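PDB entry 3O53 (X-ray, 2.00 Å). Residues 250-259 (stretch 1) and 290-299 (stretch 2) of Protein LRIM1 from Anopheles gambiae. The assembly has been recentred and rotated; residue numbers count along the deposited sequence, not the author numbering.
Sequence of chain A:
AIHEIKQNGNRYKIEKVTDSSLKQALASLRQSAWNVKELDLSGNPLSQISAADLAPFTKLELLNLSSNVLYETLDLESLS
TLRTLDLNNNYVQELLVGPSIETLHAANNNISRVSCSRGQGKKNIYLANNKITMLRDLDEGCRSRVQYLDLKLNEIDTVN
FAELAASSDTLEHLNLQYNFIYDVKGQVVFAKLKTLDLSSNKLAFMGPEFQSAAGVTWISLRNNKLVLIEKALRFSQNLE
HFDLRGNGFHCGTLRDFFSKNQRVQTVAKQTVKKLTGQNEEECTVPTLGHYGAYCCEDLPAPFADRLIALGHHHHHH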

ATOM      1  N   HIS A 250      11.964   4.516 -25.035  1.00 31.42           N
ATOM      2  CA  HIS A 250      12.882   4.899 -26.092  1.00 33.58           C
ATOM      3  C   HIS A 250      14.123   4.029 -25.945  1.00 34.85           C
ATOM      4  O   HIS A 250      14.657   3.894 -24.845  1.00 27.52           O
ATOM      5  N   CYS A 251      14.575   3.418 -27.037  1.00 39.04           N
ATOM      6  CA  CYS A 251      15.720   2.512 -26.974  1.00 43.64           C
ATOM      7  C   CYS A 251      16.923   3.161 -26.307  1.00 40.33           C
ATOM      8  O   CYS A 251      17.590   2.541 -25.480  1.00 35.42           O
ATOM      9  N   GLY A 252      17.197   4.411 -26.659  1.00 38.96           N
ATOM     10  CA  GLY A 252      18.325   5.116 -26.086  1.00 36.88           C
ATOM     11  C   GLY A 252      18.292   5.117 -24.570  1.00 36.62           C
ATOM     12  O   GLY A 252      19.336   5.050 -23.925  1.00 31.25           O
ATOM     13  N   THR A 253      17.101   5.197 -23.982  1.00 33.40           N
ATOM     14  CA  THR A 253      17.025   5.304 -22.531  1.00 33.26           C
ATOM     15  C   THR A 253      17.423   3.973 -21.887  1.00 32.08           C
ATOM     16  O   THR A 253      18.075   3.947 -20.844  1.00 30.54           O
ATOM     17  N   LEU A 254      17.046   2.865 -22.517  1.00 33.13           N
ATOM     18  CA  LEU A 254      17.457   1.553 -22.030  1.00 38.22           C
ATOM     19  C   LEU A 254      18.966   1.358 -22.202  1.00 38.10           C
ATOM     20  O   LEU A 254      19.648   0.904 -21.289  1.00 35.49           O
ATOM     21  N   ARG A 255      19.499   1.715 -23.364  1.00 33.56           N
ATOM     22  CA  ARG A 255      20.934   1.582 -23.578  1.00 37.10           C
ATOM     23  C   ARG A 255      21.704   2.367 -22.513  1.00 35.86           C
ATOM     24  O   ARG A 255      22.629   1.841 -21.905  1.00 32.56           O
ATOM     25  N   ASP A 256      21.309   3.616 -22.279  1.00 35.99           N
ATOM     26  CA  ASP A 256      21.974   4.458 -21.284  1.00 39.26           C
ATOM     27  C   ASP A 256      21.907   3.872 -19.873  1.00 39.78           C
ATOM     28  O   ASP A 256      22.922   3.780 -19.184  1.00 37.29           O
ATOM     29  N   PHE A 257      20.706   3.496 -19.440  1.00 38.65           N
ATOM     30  CA  PHE A 257      20.502   2.985 -18.088  1.00 33.75           C
ATOM     31  C   PHE A 257      21.251   1.671 -17.851  1.00 33.61           C
ATOM     32  O   PHE A 257      21.929   1.509 -16.836  1.00 34.67           O
ATOM     33  N   PHE A 258      21.116   0.724 -18.776  1.00 30.14           N
ATOM     34  CA  PHE A 258      21.725  -0.596 -18.595  1.00 36.49           C
ATOM     35  C   PHE A 258      23.248  -0.542 -18.734  1.00 38.39           C
ATOM     36  O   PHE A 258      23.959  -1.359 -18.149  1.00 39.29           O
ATOM     37  N   SER A 259      23.750   0.424 -19.495  1.00 39.51           N
ATOM     38  CA  SER A 259      25.192   0.547 -19.694  1.00 47.45           C
ATOM     39  C   SER A 259      25.916   0.663 -18.355  1.00 46.14           C
ATOM     40  O   SER A 259      27.054   0.245 -18.227  1.00 49.49           O
ATOM     41  N   HIS A 290      13.994  -4.536 -29.438  1.00 42.82           N
ATOM     42  CA  HIS A 290      14.201  -4.681 -28.011  1.00 40.81           C
ATOM     43  C   HIS A 290      15.532  -4.064 -27.662  1.00 41.42           C
ATOM     44  O   HIS A 290      16.412  -3.953 -28.510  1.00 37.44           O
ATOM     45  N   TYR A 291      15.673  -3.649 -26.411  1.00 36.28           N
ATOM     46  CA  TYR A 291      16.991  -3.473 -25.844  1.00 37.41           C
ATOM     47  C   TYR A 291      17.009  -4.309 -24.587  1.00 44.03           C
ATOM     48  O   TYR A 291      16.346  -3.990 -23.598  1.00 35.18           O
ATOM     49  N   GLY A 292      17.744  -5.414 -24.648  1.00 37.26           N
ATOM     50  CA  GLY A 292      17.634  -6.433 -23.635  1.00 33.46           C
ATOM     51  C   GLY A 292      16.226  -6.978 -23.695  1.00 32.31           C
ATOM     52  O   GLY A 292      15.641  -7.121 -24.769  1.00 33.82           O
ATOM     53  N   ALA A 293      15.654  -7.240 -22.535  1.00 30.62           N
ATOM     54  CA  ALA A 293      14.373  -7.914 -22.477  1.00 35.29           C
ATOM     55  C   ALA A 293      13.192  -7.018 -22.869  1.00 27.37           C
ATOM     56  O   ALA A 293      12.106  -7.520 -23.133  1.00 27.57           O
ATOM     57  N   TYR A 294      13.380  -5.707 -22.920  1.00 26.52           N
ATOM     58  CA  TYR A 294      12.227  -4.829 -23.114  1.00 31.72           C
ATOM     59  C   TYR A 294      12.074  -4.273 -24.532  1.00 33.40           C
ATOM     60  O   TYR A 294      13.049  -3.962 -25.195  1.00 30.36           O
ATOM     61  N   CYS A 295      10.831  -4.170 -24.985  1.00 26.67           N
ATOM     62  CA  CYS A 295      10.522  -3.545 -26.256  1.00 30.76           C
ATOM     63  C   CYS A 295      10.964  -2.101 -26.187  1.00 32.16           C
ATOM     64  O   CYS A 295      10.996  -1.509 -25.115  1.00 29.21           O
ATOM     65  N   CYS A 296      11.299  -1.526 -27.329  1.00 29.22           N
ATOM     66  CA  CYS A 296      11.624  -0.112 -27.356  1.00 38.19           C
ATOM     67  C   CYS A 296      11.495   0.444 -28.766  1.00 43.59           C
ATOM     68  O   CYS A 296      11.529  -0.304 -29.737  1.00 37.20           O
ATOM     69  N   GLU A 297      11.331   1.762 -28.857  1.00 39.23           N
ATOM     70  CA  GLU A 297      11.196   2.449 -30.132  1.00 43.50           C
ATOM     71  C   GLU A 297      12.218   3.568 -30.149  1.00 48.67           C
ATOM     72  O   GLU A 297      12.547   4.125 -29.104  1.00 46.56           O
ATOM     73  N   ASP A 298      12.738   3.894 -31.325  1.00 53.32           N
ATOM     74  CA  ASP A 298      13.672   5.003 -31.440  1.00 63.72           C
ATOM     75  C   ASP A 298      12.923   6.334 -31.388  1.00 64.15           C
ATOM     76  O   ASP A 298      12.304   6.761 -32.360  1.00 59.81           O
ATOM     77  N   LEU A 299      12.961   6.958 -30.217  1.00 53.04           N
ATOM     78  CA  LEU A 299      12.407   8.287 -30.011  1.00 51.50           C
ATOM     79  C   LEU A 299      13.549   9.234 -29.651  1.00 62.47           C
ATOM     80  O   LEU A 299      13.605   9.741 -28.526  1.00 60.64           O
TER

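A disulfide ties the start of the helix to the strand of stretch 2. C251 SG and C296 SG lie 2.0 Å apart, with chi3 at 83°. C251 is an m rotamer and points sideways; C296 is p and points toward the helix.

The apolar contact runs along one side of the helix. L254 (chi1 m, chi2 t) and F258 (chi1 m) both point toward stretch 2, and Y291 (chi1 t) and Y294 (chi1 m) point back at them. L254 CB meets Y291 CB at 3.8 Å, and L254 CD1 reaches C296 CB at 3.8 Å and Y294 CB at 4.1 Å. F258 CZ touches Y294 CE2 at 4.1 Å, ring edge to ring edge. The Y291 ring lies along the helix, with R255 CA over its face, 3.7 Å from the ring centroid. The end of R255 leads away, and its NH1 forms a salt bridge with D256 OD1 at 2.9 Å.

Polar links gather at the N-cap. L299 N donates to H250 ND1 at 2.9 Å, so this ring nitrogen serves as an acceptor. C251 N donates to E297 O at 3.0 Å, beside a single beta bridge between H250 and E297.

Water 1 joins the stretches, 2.5 Å from Y291 OH and donating to R255 O at 3.1 Å.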

ATOM      1  CB  HIS A 250      13.235   6.387 -25.961  1.00 45.29           C
ATOM      2  CG  HIS A 250      14.517   6.775 -26.631  1.00 65.09           C
ATOM      3  ND1 HIS A 250      14.771   6.526 -27.963  1.00 69.21           N
ATOM      4  CD2 HIS A 250      15.607   7.424 -26.157  1.00 72.09           C
ATOM      5  CE1 HIS A 250      15.966   6.991 -28.276  1.00 76.14           C
ATOM      6  NE2 HIS A 250      16.495   7.541 -27.198  1.00 72.40           N
ATOM      7  CB  CYS A 251      16.101   2.026 -28.374  1.00 53.68           C
ATOM      8  SG  CYS A 251      14.938   0.827 -29.045  1.00 48.17           S
ATOM      9  CB  THR A 253      15.633   5.763 -22.061  1.00 38.73           C
ATOM     10  OG1 THR A 253      15.758   6.479 -20.826  1.00 37.22           O
ATOM     11  CG2 THR A 253      14.681   4.568 -21.880  1.00 32.44           C
ATOM     12  CB  LEU A 254      16.691   0.445 -22.753  1.00 36.59           C
ATOM     13  CG  LEU A 254      15.187   0.418 -22.465  1.00 35.37           C
ATOM     14  CD1 LEU A 254      14.483  -0.536 -23.397  1.00 37.01           C
ATOM     15  CD2 LEU A 254      14.929   0.039 -21.007  1.00 36.25           C
ATOM     16  CB  ARG A 255      21.332   2.053 -24.976  1.00 44.24           C
ATOM     17  CG  ARG A 255      22.822   1.886 -25.287  1.00 50.29           C
ATOM     18  CD  ARG A 255      23.160   2.399 -26.679  1.00 70.90           C
ATOM     19  NE  ARG A 255      22.423   3.619 -27.002  1.00102.68           N
ATOM     20  CZ  ARG A 255      22.690   4.818 -26.492  1.00117.82           C
ATOM     21  NH1 ARG A 255      23.681   4.970 -25.623  1.00125.72           N
ATOM     22  NH2 ARG A 255      21.962   5.868 -26.848  1.00115.54           N
ATOM     23  CB  ASP A 256      21.372   5.869 -21.276  1.00 40.50           C
ATOM     24  CG  ASP A 256      21.701   6.657 -22.537  1.00 48.78           C
ATOM     25  OD1 ASP A 256      22.608   6.237 -23.280  1.00 48.28           O
ATOM     26  OD2 ASP A 256      21.054   7.696 -22.787  1.00 53.34           O
ATOM     27  CB  PHE A 257      19.008   2.768 -17.830  1.00 29.70           C
ATOM     28  CG  PHE A 257      18.720   2.026 -16.556  1.00 34.34           C
ATOM     29  CD1 PHE A 257      18.845   2.663 -15.326  1.00 40.87           C
ATOM     30  CD2 PHE A 257      18.326   0.697 -16.582  1.00 32.09           C
ATOM     31  CE1 PHE A 257      18.575   1.992 -14.148  1.00 32.02           C
ATOM     32  CE2 PHE A 257      18.064   0.011 -15.404  1.00 30.96           C
ATOM     33  CZ  PHE A 257      18.190   0.663 -14.182  1.00 30.19           C
ATOM     34  CB  PHE A 258      21.142  -1.623 -19.580  1.00 38.19           C
ATOM     35  CG  PHE A 258      19.783  -2.155 -19.182  1.00 38.15           C
ATOM     36  CD1 PHE A 258      19.508  -2.483 -17.863  1.00 38.10           C
ATOM     37  CD2 PHE A 258      18.792  -2.348 -20.133  1.00 41.23           C
ATOM     38  CE1 PHE A 258      18.259  -2.982 -17.491  1.00 37.54           C
ATOM     39  CE2 PHE A 258      17.538  -2.847 -19.767  1.00 42.59           C
ATOM     40  CZ  PHE A 258      17.275  -3.164 -18.443  1.00 35.68           C
ATOM     41  CB  SER A 259      25.513   1.768 -20.557  1.00 54.69           C
ATOM     42  OG  SER A 259      25.341   2.969 -19.820  1.00 54.49           O
ATOM     43  CB  HIS A 290      14.226  -6.159 -27.604  1.00 29.74           C
ATOM     44  CG  HIS A 290      12.915  -6.858 -27.775  1.00 32.32           C
ATOM     45  ND1 HIS A 290      12.452  -7.277 -29.002  1.00 32.32           N
ATOM     46  CD2 HIS A 290      11.971  -7.220 -26.873  1.00 36.45           C
ATOM     47  CE1 HIS A 290      11.271  -7.851 -28.853  1.00 31.10           C
ATOM     48  NE2 HIS A 290      10.961  -7.836 -27.570  1.00 29.57           N
ATOM     49  CB  TYR A 291      17.336  -2.007 -25.567  1.00 34.70           C
ATOM     50  CG  TYR A 291      18.816  -1.843 -25.289  1.00 39.88           C
ATOM     51  CD1 TYR A 291      19.674  -1.294 -26.238  1.00 44.91           C
ATOM     52  CD2 TYR A 291      19.359  -2.297 -24.098  1.00 39.41           C
ATOM     53  CE1 TYR A 291      21.031  -1.175 -25.984  1.00 48.84           C
ATOM     54  CE2 TYR A 291      20.703  -2.181 -23.834  1.00 48.39           C
ATOM     55  CZ  TYR A 291      21.536  -1.622 -24.774  1.00 50.09           C
ATOM     56  OH  TYR A 291      22.875  -1.517 -24.487  1.00 50.97           O
ATOM     57  CB  ALA A 293      14.161  -8.492 -21.089  1.00 35.04           C
ATOM     58  CB  TYR A 294      12.276  -3.692 -22.107  1.00 31.30           C
ATOM     59  CG  TYR A 294      12.281  -4.175 -20.676  1.00 29.31           C
ATOM     60  CD1 TYR A 294      11.289  -5.028 -20.195  1.00 29.79           C
ATOM     61  CD2 TYR A 294      13.273  -3.765 -19.803  1.00 31.08           C
ATOM     62  CE1 TYR A 294      11.304  -5.465 -18.871  1.00 23.28           C
ATOM     63  CE2 TYR A 294      13.290  -4.182 -18.496  1.00 27.05           C
ATOM     64  CZ  TYR A 294      12.314  -5.026 -18.033  1.00 26.63           C
ATOM     65  OH  TYR A 294      12.370  -5.410 -16.713  1.00 33.86           O
ATOM     66  CB  CYS A 295       9.018  -3.599 -26.536  1.00 29.85           C
ATOM     67  SG  CYS A 295       8.356  -5.294 -26.597  1.00 42.00           S
ATOM     68  CB  CYS A 296      13.029   0.123 -26.805  1.00 39.29           C
ATOM     69  SG  CYS A 296      14.344  -0.653 -27.757  1.00 39.43           S
ATOM     70  CB  GLU A 297       9.781   3.018 -30.277  1.00 52.99           C
ATOM     71  CG  GLU A 297       9.543   3.821 -31.548  1.00 76.00           C
ATOM     72  CD  GLU A 297       9.172   2.950 -32.736  1.00 92.14           C
ATOM     73  OE1 GLU A 297       8.003   2.515 -32.814  1.00 97.57           O
ATOM     74  OE2 GLU A 297      10.043   2.713 -33.601  1.00 93.16           O
ATOM     75  CB  ASP A 298      14.496   4.882 -32.717  1.00 71.51           C
ATOM     76  CG  ASP A 298      15.415   3.675 -32.695  1.00 86.32           C
ATOM     77  OD1 ASP A 298      16.382   3.683 -31.905  1.00 93.54           O
ATOM     78  OD2 ASP A 298      15.169   2.718 -33.458  1.00 89.08           O
ATOM     79  CB  LEU A 299      11.371   8.260 -28.882  1.00 46.86           C
ATOM     80  CG  LEU A 299      10.308   7.165 -28.979  1.00 48.10           C
ATOM     81  CD1 LEU A 299       9.592   6.971 -27.641  1.00 47.44           C
ATOM     82  CD2 LEU A 299       9.317   7.486 -30.088  1.00 49.56           C
TER
HETATM   83  O   HOH W   1      23.976  -0.886 -22.332  1.00 53.64           O